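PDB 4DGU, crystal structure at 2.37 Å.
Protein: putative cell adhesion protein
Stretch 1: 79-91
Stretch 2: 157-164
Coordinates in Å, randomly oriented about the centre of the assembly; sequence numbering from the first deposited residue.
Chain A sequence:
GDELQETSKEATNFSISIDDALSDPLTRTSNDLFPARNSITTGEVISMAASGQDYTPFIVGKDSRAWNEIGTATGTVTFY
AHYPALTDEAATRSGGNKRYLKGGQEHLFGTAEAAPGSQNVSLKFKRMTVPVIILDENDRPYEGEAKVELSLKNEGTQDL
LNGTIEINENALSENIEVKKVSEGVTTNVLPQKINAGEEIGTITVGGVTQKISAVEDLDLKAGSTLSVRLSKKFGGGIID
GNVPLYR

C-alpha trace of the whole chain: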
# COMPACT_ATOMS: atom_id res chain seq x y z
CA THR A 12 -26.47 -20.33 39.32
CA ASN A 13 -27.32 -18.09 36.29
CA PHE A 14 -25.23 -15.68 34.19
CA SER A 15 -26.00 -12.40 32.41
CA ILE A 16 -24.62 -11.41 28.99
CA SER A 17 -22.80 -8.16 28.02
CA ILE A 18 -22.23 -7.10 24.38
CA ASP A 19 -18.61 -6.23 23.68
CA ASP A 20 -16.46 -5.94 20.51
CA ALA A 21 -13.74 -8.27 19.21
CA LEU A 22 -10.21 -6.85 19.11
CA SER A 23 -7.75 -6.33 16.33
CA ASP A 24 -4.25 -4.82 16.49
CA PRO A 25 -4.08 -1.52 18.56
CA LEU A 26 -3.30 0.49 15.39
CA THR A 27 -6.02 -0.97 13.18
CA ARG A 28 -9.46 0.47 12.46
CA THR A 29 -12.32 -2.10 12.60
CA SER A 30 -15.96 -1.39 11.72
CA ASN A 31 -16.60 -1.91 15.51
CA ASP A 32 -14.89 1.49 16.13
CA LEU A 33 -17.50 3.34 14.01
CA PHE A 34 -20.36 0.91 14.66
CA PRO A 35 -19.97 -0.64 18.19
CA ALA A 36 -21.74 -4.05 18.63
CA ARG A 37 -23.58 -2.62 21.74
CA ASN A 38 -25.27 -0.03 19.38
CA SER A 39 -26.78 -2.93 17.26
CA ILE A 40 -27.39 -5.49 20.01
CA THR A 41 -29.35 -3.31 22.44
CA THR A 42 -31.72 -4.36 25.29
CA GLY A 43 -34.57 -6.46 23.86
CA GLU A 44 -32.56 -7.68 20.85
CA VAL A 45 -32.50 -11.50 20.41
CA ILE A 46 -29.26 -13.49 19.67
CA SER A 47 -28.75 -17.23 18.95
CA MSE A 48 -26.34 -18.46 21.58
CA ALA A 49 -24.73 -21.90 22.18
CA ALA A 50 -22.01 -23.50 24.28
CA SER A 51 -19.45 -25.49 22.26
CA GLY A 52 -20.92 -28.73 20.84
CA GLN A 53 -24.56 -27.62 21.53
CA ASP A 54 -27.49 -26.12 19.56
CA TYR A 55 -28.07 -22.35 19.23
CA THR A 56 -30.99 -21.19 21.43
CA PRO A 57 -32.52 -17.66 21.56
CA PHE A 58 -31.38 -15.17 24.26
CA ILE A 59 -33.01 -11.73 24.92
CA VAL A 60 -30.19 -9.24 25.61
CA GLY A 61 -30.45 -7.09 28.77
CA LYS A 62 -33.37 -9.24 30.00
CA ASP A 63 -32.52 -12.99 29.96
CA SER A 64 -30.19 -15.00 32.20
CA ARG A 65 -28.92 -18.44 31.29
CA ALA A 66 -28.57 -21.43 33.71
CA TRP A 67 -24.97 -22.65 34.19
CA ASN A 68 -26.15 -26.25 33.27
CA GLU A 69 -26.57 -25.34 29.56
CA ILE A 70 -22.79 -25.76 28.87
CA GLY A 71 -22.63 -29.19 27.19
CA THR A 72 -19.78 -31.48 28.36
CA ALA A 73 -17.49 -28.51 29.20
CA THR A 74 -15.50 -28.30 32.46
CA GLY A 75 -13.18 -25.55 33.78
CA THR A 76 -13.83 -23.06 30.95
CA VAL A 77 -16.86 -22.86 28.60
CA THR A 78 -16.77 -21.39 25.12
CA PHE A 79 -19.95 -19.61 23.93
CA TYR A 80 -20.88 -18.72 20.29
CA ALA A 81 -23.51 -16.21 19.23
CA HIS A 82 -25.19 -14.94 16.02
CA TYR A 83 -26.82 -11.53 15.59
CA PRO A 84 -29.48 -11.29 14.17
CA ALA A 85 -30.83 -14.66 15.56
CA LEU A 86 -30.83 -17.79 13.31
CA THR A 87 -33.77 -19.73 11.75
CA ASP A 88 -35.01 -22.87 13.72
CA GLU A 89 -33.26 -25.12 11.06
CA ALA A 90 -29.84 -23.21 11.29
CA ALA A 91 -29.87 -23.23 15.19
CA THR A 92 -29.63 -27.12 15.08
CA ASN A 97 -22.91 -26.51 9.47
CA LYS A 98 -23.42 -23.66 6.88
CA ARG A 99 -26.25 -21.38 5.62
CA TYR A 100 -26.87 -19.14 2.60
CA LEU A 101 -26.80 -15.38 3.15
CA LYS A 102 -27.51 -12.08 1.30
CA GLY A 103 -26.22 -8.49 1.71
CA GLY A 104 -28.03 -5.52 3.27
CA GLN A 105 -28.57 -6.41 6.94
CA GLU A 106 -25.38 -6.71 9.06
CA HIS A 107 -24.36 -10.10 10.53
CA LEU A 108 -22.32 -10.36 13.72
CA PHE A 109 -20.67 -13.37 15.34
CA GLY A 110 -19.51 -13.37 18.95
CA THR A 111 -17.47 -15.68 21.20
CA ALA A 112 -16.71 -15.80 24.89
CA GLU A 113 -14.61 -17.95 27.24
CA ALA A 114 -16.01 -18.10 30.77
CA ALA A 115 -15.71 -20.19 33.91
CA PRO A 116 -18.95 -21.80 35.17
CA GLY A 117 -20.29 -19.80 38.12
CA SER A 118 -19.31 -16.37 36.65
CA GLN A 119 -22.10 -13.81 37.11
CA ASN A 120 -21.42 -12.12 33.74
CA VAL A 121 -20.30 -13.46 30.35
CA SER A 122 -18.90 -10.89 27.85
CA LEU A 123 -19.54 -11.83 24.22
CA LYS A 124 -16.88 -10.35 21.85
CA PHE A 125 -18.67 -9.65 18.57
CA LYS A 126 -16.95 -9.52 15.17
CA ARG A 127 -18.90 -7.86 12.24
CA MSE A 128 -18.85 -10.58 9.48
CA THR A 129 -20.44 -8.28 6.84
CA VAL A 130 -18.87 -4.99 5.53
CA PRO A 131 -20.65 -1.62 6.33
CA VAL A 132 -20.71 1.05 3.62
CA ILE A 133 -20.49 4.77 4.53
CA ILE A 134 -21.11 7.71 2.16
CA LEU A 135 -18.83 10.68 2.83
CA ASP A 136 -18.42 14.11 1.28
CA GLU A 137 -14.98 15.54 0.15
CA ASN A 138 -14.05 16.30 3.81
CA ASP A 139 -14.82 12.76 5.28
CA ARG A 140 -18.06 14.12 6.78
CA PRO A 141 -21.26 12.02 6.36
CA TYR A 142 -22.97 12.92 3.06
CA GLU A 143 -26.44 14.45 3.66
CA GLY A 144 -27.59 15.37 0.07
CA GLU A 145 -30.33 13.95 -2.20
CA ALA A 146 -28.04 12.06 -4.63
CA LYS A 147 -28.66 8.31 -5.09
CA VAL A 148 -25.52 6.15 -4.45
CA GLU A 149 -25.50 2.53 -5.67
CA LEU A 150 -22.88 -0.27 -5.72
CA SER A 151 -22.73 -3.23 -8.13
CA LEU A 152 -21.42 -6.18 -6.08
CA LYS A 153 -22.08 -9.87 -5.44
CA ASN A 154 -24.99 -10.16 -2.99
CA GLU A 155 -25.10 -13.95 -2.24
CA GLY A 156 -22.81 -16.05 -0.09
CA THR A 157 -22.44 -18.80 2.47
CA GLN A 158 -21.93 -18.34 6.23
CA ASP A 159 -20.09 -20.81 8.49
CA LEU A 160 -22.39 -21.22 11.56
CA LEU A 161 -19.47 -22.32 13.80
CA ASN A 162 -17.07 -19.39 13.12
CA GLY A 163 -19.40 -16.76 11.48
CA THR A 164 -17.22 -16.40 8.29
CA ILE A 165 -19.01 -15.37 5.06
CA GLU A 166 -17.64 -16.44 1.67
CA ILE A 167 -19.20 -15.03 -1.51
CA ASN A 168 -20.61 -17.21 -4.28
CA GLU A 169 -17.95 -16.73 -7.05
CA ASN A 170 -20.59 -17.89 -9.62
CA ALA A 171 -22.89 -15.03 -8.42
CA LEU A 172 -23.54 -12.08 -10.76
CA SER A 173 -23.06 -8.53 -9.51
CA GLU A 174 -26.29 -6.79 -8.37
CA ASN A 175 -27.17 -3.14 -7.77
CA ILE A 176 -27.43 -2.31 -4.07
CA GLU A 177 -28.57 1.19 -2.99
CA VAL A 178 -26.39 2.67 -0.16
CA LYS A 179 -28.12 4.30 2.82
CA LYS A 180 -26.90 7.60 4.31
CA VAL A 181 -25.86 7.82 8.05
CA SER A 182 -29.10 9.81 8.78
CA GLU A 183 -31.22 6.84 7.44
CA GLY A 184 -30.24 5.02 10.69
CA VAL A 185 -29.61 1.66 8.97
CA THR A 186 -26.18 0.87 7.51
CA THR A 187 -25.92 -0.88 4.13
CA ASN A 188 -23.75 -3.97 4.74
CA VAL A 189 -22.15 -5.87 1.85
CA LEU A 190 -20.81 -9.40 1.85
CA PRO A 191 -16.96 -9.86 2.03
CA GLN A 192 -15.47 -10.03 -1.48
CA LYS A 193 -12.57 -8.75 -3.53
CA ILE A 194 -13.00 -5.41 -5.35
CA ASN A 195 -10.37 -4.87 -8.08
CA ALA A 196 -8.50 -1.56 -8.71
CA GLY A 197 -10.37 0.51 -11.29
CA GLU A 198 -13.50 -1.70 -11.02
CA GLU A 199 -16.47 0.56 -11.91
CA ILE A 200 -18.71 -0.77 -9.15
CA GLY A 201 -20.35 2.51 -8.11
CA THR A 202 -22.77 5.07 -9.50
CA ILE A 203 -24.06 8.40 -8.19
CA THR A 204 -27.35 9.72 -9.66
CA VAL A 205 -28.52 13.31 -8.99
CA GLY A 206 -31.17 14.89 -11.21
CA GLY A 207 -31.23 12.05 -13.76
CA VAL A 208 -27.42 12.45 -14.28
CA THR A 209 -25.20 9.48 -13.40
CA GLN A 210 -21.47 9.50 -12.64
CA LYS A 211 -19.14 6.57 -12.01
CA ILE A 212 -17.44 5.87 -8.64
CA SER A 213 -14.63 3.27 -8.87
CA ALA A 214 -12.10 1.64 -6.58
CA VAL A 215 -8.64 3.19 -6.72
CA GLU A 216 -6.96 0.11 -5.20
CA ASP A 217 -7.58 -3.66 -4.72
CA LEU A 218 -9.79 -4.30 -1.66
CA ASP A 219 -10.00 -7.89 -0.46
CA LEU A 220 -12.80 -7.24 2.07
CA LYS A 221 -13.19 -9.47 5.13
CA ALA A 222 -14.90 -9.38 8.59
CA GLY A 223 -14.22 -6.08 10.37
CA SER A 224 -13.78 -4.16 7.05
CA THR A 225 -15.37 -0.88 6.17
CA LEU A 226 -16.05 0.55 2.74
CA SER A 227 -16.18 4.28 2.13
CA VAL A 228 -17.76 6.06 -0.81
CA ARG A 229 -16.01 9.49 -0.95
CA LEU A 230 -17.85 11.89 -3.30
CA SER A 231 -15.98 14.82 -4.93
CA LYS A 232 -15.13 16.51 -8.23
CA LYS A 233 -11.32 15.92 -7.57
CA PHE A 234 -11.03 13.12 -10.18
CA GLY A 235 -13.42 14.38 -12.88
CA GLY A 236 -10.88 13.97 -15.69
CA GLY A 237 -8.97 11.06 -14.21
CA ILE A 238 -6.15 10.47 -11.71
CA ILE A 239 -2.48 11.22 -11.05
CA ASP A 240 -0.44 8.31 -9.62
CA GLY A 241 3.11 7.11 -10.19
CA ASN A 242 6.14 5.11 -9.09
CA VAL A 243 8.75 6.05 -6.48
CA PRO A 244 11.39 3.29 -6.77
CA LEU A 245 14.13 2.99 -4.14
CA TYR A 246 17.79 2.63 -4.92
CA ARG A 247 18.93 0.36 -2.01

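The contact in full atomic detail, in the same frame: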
# COMPACT_ATOMS: atom_id res chain seq x y z
N PHE A 79 -18.65 -19.97 24.46
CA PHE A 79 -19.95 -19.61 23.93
C PHE A 79 -19.78 -19.01 22.53
O PHE A 79 -18.74 -18.44 22.24
CB PHE A 79 -20.69 -18.65 24.86
CG PHE A 79 -20.99 -19.21 26.21
CD1 PHE A 79 -22.13 -19.97 26.42
CD2 PHE A 79 -20.14 -18.99 27.29
CE1 PHE A 79 -22.40 -20.52 27.68
CE2 PHE A 79 -20.41 -19.52 28.54
CZ PHE A 79 -21.55 -20.29 28.72
N TYR A 80 -20.80 -19.18 21.67
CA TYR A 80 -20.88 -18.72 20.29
C TYR A 80 -22.21 -18.06 20.10
O TYR A 80 -23.21 -18.59 20.57
CB TYR A 80 -20.71 -19.89 19.31
CG TYR A 80 -19.39 -20.60 19.45
CD1 TYR A 80 -18.23 -20.09 18.86
CD2 TYR A 80 -19.28 -21.77 20.21
CE1 TYR A 80 -17.01 -20.74 18.99
CE2 TYR A 80 -18.06 -22.44 20.33
CZ TYR A 80 -16.93 -21.92 19.72
OH TYR A 80 -15.70 -22.54 19.86
N ALA A 81 -22.25 -16.92 19.41
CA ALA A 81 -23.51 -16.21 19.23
C ALA A 81 -23.62 -15.57 17.86
O ALA A 81 -22.64 -15.03 17.34
CB ALA A 81 -23.68 -15.16 20.31
N HIS A 82 -24.84 -15.59 17.29
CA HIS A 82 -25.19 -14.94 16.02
C HIS A 82 -26.16 -13.81 16.26
O HIS A 82 -27.10 -13.96 17.04
CB HIS A 82 -25.80 -15.95 15.03
CG HIS A 82 -24.83 -16.93 14.47
ND1 HIS A 82 -24.13 -16.69 13.30
CD2 HIS A 82 -24.48 -18.15 14.94
CE1 HIS A 82 -23.38 -17.76 13.10
NE2 HIS A 82 -23.55 -18.66 14.06
N TYR A 83 -25.93 -12.68 15.59
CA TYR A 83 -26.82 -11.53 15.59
C TYR A 83 -26.94 -11.00 14.16
O TYR A 83 -25.93 -10.67 13.57
CB TYR A 83 -26.43 -10.40 16.55
CG TYR A 83 -27.48 -9.30 16.50
CD1 TYR A 83 -28.72 -9.47 17.11
CD2 TYR A 83 -27.28 -8.15 15.73
CE1 TYR A 83 -29.73 -8.51 16.98
CE2 TYR A 83 -28.28 -7.19 15.59
CZ TYR A 83 -29.50 -7.37 16.22
OH TYR A 83 -30.48 -6.42 16.10
N PRO A 84 -28.16 -10.91 13.59
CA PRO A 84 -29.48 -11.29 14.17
C PRO A 84 -29.59 -12.81 14.44
O PRO A 84 -28.76 -13.58 13.94
CB PRO A 84 -30.47 -10.82 13.09
CG PRO A 84 -29.72 -9.82 12.25
CD PRO A 84 -28.31 -10.35 12.24
N ALA A 85 -30.60 -13.24 15.22
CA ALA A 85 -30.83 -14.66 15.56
C ALA A 85 -31.04 -15.54 14.30
O ALA A 85 -31.54 -15.06 13.28
CB ALA A 85 -32.03 -14.79 16.48
N LEU A 86 -30.67 -16.82 14.39
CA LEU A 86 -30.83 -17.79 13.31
C LEU A 86 -32.25 -18.31 13.19
O LEU A 86 -33.03 -18.21 14.15
CB LEU A 86 -29.93 -19.02 13.56
CG LEU A 86 -28.45 -18.80 13.82
CD1 LEU A 86 -27.81 -20.10 14.27
CD2 LEU A 86 -27.75 -18.25 12.60
N THR A 87 -32.54 -18.98 12.04
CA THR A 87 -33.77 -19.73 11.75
C THR A 87 -33.74 -21.01 12.62
O THR A 87 -32.65 -21.41 13.06
CB THR A 87 -33.86 -20.03 10.26
N ASP A 88 -34.91 -21.65 12.89
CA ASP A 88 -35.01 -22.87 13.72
C ASP A 88 -34.16 -24.04 13.15
O ASP A 88 -33.58 -24.81 13.93
CB ASP A 88 -36.47 -23.30 13.92
N GLU A 89 -34.05 -24.12 11.80
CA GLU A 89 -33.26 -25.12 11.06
C GLU A 89 -31.73 -24.88 11.23
O GLU A 89 -31.00 -25.86 11.41
CB GLU A 89 -33.64 -25.11 9.57
N ALA A 90 -31.26 -23.60 11.16
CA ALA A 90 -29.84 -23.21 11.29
C ALA A 90 -29.31 -23.34 12.74
O ALA A 90 -28.13 -23.67 12.94
CB ALA A 90 -29.63 -21.80 10.78
N ALA A 91 -30.18 -23.11 13.75
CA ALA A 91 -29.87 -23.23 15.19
C ALA A 91 -29.38 -24.66 15.55
O ALA A 91 -28.45 -24.81 16.36
CB ALA A 91 -31.10 -22.88 16.01
N THR A 157 -22.25 -17.75 1.50
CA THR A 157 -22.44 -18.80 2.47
C THR A 157 -21.78 -18.40 3.78
O THR A 157 -20.65 -17.95 3.76
CB THR A 157 -21.90 -20.12 1.90
OG1 THR A 157 -22.64 -20.42 0.72
CG2 THR A 157 -22.04 -21.30 2.87
N GLN A 158 -22.48 -18.60 4.91
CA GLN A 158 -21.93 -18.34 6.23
C GLN A 158 -21.63 -19.65 6.97
O GLN A 158 -22.44 -20.57 6.98
CB GLN A 158 -22.86 -17.48 7.08
CG GLN A 158 -22.18 -17.07 8.41
CD GLN A 158 -23.02 -16.26 9.33
OE1 GLN A 158 -24.23 -16.45 9.43
NE2 GLN A 158 -22.39 -15.36 10.06
N ASP A 159 -20.46 -19.69 7.63
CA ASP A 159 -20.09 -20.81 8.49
C ASP A 159 -20.76 -20.56 9.86
O ASP A 159 -20.50 -19.53 10.47
CB ASP A 159 -18.55 -20.92 8.62
CG ASP A 159 -18.11 -22.20 9.30
OD1 ASP A 159 -18.32 -22.33 10.52
OD2 ASP A 159 -17.58 -23.09 8.60
N LEU A 160 -21.65 -21.45 10.31
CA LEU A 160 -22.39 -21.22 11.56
C LEU A 160 -21.54 -21.41 12.82
O LEU A 160 -21.92 -20.91 13.89
CB LEU A 160 -23.64 -22.09 11.62
CG LEU A 160 -24.67 -21.78 10.54
CD1 LEU A 160 -25.82 -22.76 10.60
CD2 LEU A 160 -25.18 -20.35 10.63
N LEU A 161 -20.37 -22.04 12.69
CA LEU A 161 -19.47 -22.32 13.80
C LEU A 161 -18.43 -21.21 14.00
O LEU A 161 -18.01 -21.00 15.14
CB LEU A 161 -18.77 -23.68 13.58
CG LEU A 161 -19.54 -24.99 13.92
CD1 LEU A 161 -20.99 -25.01 13.40
CD2 LEU A 161 -18.80 -26.18 13.36
N ASN A 162 -18.03 -20.48 12.94
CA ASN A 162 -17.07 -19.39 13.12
C ASN A 162 -17.57 -18.02 12.56
O ASN A 162 -16.83 -17.03 12.64
CB ASN A 162 -15.68 -19.74 12.55
CG ASN A 162 -15.58 -19.88 11.05
OD1 ASN A 162 -16.28 -19.23 10.27
ND2 ASN A 162 -14.63 -20.67 10.60
N GLY A 163 -18.78 -17.98 12.01
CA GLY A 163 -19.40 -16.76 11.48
C GLY A 163 -18.94 -16.26 10.12
O GLY A 163 -19.60 -15.39 9.55
N THR A 164 -17.84 -16.80 9.57
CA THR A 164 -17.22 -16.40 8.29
C THR A 164 -18.16 -16.53 7.08
O THR A 164 -18.79 -17.55 6.86
CB THR A 164 -15.91 -17.16 8.09
OG1 THR A 164 -15.01 -16.75 9.11
CG2 THR A 164 -15.24 -16.86 6.77
O HOH W 1 -24.08 -14.00 12.10

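The contact between these two stretches is small, burying 289 Å² in all, and it is organised around one imidazole. His-82 lies near the end of a strand, with its CA-to-CB bond directed toward the second stretch. Its chi1 of -71° (m) carries the ring out to the turn that follows the strand at 157-159, and chi2 of -91° sets the ring so that NE2 faces the backbone of Leu-160. The hydrogen bond that results, from His-82 NE2 to Leu-160 O, is 2.8 Å long with an angle of 162° at the hydrogen, and the carbonyl oxygen sits at the ring edge, near its plane, where the N-H bond is directed. It is the only direct hydrogen bond between the stretches.

The other ring nitrogen is also satisfied. A water lies 2.9 Å from His-82 ND1 and 3.0 Å from Gln-158 NE2, accepting a hydrogen from the amide and so linking the two side chains. Histidine suits this buried place because its two nitrogens, on one flat ring, can serve a backbone carbonyl and a water at the same time.

Gln-158 reaches the water with an extended side chain, chi1 and chi2 both t (-173° and -178°). Its chi3 of 36° orients the terminal amide so that NE2 also donates to Gly-163 O at 2.8 Å, while OE1 is hydrogen-bonded elsewhere in the structure. The amide therefore ties the turn to itself as well as to the histidine.

That turn is what presents Leu-160 O to the ring. The CA-to-CB bond of Asp-159 points away from the first stretch, and its t rotamer (chi1 -170°) brings OD1 within 3.0 Å of Leu-161 N and 3.1 Å of Asn-162 N, an arrangement for which a short carboxylate is well suited. The backbone closes the turn with a bond from Asp-159 N to Thr-164 O of 2.8 Å and a weak one from Gly-163 N to Asp-159 O, also 2.8 Å. Gly-163 has a phi of 78°, a positive value that by itself favours glycine, and its CA lies 4.4 Å from His-82 CE1.

Leu-160 supplies the apolar half of the contact and has the largest covered area, 90 Å². Its CA-to-CB bond runs sideways, but the m,t rotamer (-63°, 175°) brings the end of the side chain nearer to the first stretch. There Leu-160 CD2 meets Leu-86 CD2 at 3.9 Å and also lies 4.0 Å from His-82 CE1, while Leu-160 CD1 packs 3.9 Å from Ala-90 CB and 3.4 Å from Ala-90 O. The branched end thus fills the space between these three residues. Leu-86, also m,t, extends its own methyl to meet it, whereas Ala-90 meets Leu-160 with both its methyl and its carbonyl oxygen.

At the other side of the histidine, Tyr-80, with chi1 of -60° (m), places CD1 3.8 Å from Leu-161 O, a van der Waals contact.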